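Local coordinates for protein hemolysin BL lytic component L1 (Bacillus cereus, PDB 7NMQ) that probably serves as one component of a multi-part alpha-helical pore-forming enterotoxin that lyses host cells, at residues L195-G200 / T246-T251. Numbering follows the deposited sequence.
Sequences LAWSIG and TAAGVT
Trp197 and Ala248 are the residues whose CA atoms come nearest across the contact, 7.2 Å apart, where the C-terminal part of helix 173-200 passes the first turn of helix 247-272. The two helical segments run in roughly opposite directions, and no direct hydrogen bond joins them. The contact is made by one indole. With CG anti to the backbone N (chi1 170°), Trp197 reaches across the gap and lays a ring face over the backbone of the incoming helix. Gly249 CA sits 3.5 Å above the ring plane, offset toward the rim, and lies 3.8 Å from Trp197 CE2. At the pyrrole end, Trp197 CD1 meets the methyl CB of Ala248 at 3.8 Å, while Ala248 O lies over a ring face. The helices bracket the segment holding helix 203-216 and the two-stranded antiparallel hairpin 217-222/225-230. This is consistent with the ClyA-like fold, whose hydrophobic head is inserted between long helices; both segments fall largely in predicted transmembrane stretches. Val209 of helix 203-216, together with Ile242 and Leu244 of the loop before helix 247-272, also packs on Trp197. The indole N-H is satisfied at the ring edge: Trp197 NE1 donates in plane to a water at 2.9 Å. That water in turn donates to Thr246 OG1 at 3.0 Å. Thr246 is the N-cap residue, and its OG1 also accepts from Gly249 N at 3.1 Å, with an N-H...O angle of 158°. A further bond to Gly243 O brings the partners of this hydroxyl to three, tying the cap to the preceding loop.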
# COMPACT_ATOMS: atom_id res chain seq x y z
N LEU A 195 1.66 4.40 10.68
CA LEU A 195 1.49 4.93 9.31
C LEU A 195 0.81 6.30 9.34
O LEU A 195 1.17 7.17 8.53
CB LEU A 195 0.67 3.96 8.46
CG LEU A 195 1.36 2.65 8.14
CD1 LEU A 195 0.44 1.73 7.37
CD2 LEU A 195 2.66 2.88 7.41
N ALA A 196 -0.12 6.49 10.24
CA ALA A 196 -0.82 7.78 10.40
C ALA A 196 0.19 8.88 10.74
O ALA A 196 0.12 10.00 10.18
CB ALA A 196 -1.92 7.68 11.40
N TRP A 197 1.12 8.56 11.62
CA TRP A 197 2.15 9.54 12.02
C TRP A 197 3.04 9.82 10.83
O TRP A 197 3.42 10.97 10.59
CB TRP A 197 2.95 9.00 13.22
CG TRP A 197 4.15 9.84 13.52
CD1 TRP A 197 4.14 11.07 14.11
CD2 TRP A 197 5.54 9.52 13.27
NE1 TRP A 197 5.41 11.57 14.17
CE2 TRP A 197 6.30 10.63 13.71
CE3 TRP A 197 6.21 8.43 12.69
CZ2 TRP A 197 7.68 10.68 13.56
CZ3 TRP A 197 7.59 8.45 12.61
CH2 TRP A 197 8.31 9.58 13.01
N SER A 198 3.42 8.79 10.07
CA SER A 198 4.39 8.99 8.96
C SER A 198 3.73 9.80 7.84
O SER A 198 4.39 10.71 7.27
CB SER A 198 4.91 7.68 8.46
OG SER A 198 3.87 6.93 7.91
N ILE A 199 2.46 9.51 7.52
CA ILE A 199 1.71 10.31 6.51
C ILE A 199 1.49 11.74 7.00
O ILE A 199 1.57 12.67 6.18
CB ILE A 199 0.41 9.57 6.16
CG1 ILE A 199 0.75 8.31 5.35
CG2 ILE A 199 -0.55 10.48 5.41
CD1 ILE A 199 -0.37 7.31 5.24
N GLY A 200 1.23 11.91 8.29
CA GLY A 200 0.97 13.20 8.94
C GLY A 200 2.18 14.13 8.82
O GLY A 200 2.03 15.31 9.02
N THR A 246 9.75 13.98 19.23
CA THR A 246 8.57 14.78 19.64
C THR A 246 7.60 13.87 20.39
O THR A 246 7.70 12.64 20.25
CB THR A 246 7.89 15.44 18.44
OG1 THR A 246 7.32 14.45 17.60
CG2 THR A 246 8.83 16.36 17.69
N ALA A 247 6.57 14.43 21.02
CA ALA A 247 5.57 13.58 21.69
C ALA A 247 4.96 12.62 20.65
O ALA A 247 4.76 11.43 20.95
CB ALA A 247 4.48 14.42 22.31
N ALA A 248 4.63 13.10 19.45
CA ALA A 248 3.97 12.26 18.42
C ALA A 248 4.95 11.19 17.95
O ALA A 248 4.53 10.04 17.70
CB ALA A 248 3.47 13.08 17.27
N GLY A 249 6.24 11.54 17.82
CA GLY A 249 7.24 10.54 17.43
C GLY A 249 7.43 9.47 18.49
O GLY A 249 7.56 8.30 18.14
N VAL A 250 7.43 9.84 19.73
CA VAL A 250 7.52 8.89 20.87
C VAL A 250 6.31 7.97 20.86
O VAL A 250 6.43 6.75 21.01
CB VAL A 250 7.66 9.66 22.17
CG1 VAL A 250 7.51 8.76 23.39
CG2 VAL A 250 9.04 10.34 22.16
N THR A 251 5.13 8.50 20.60
CA THR A 251 3.90 7.69 20.52
C THR A 251 4.03 6.71 19.36
O THR A 251 3.67 5.51 19.49
CB THR A 251 2.67 8.60 20.38
OG1 THR A 251 2.55 9.25 21.64
CG2 THR A 251 1.41 7.82 20.06
O HOH W 1 6.25 14.28 14.81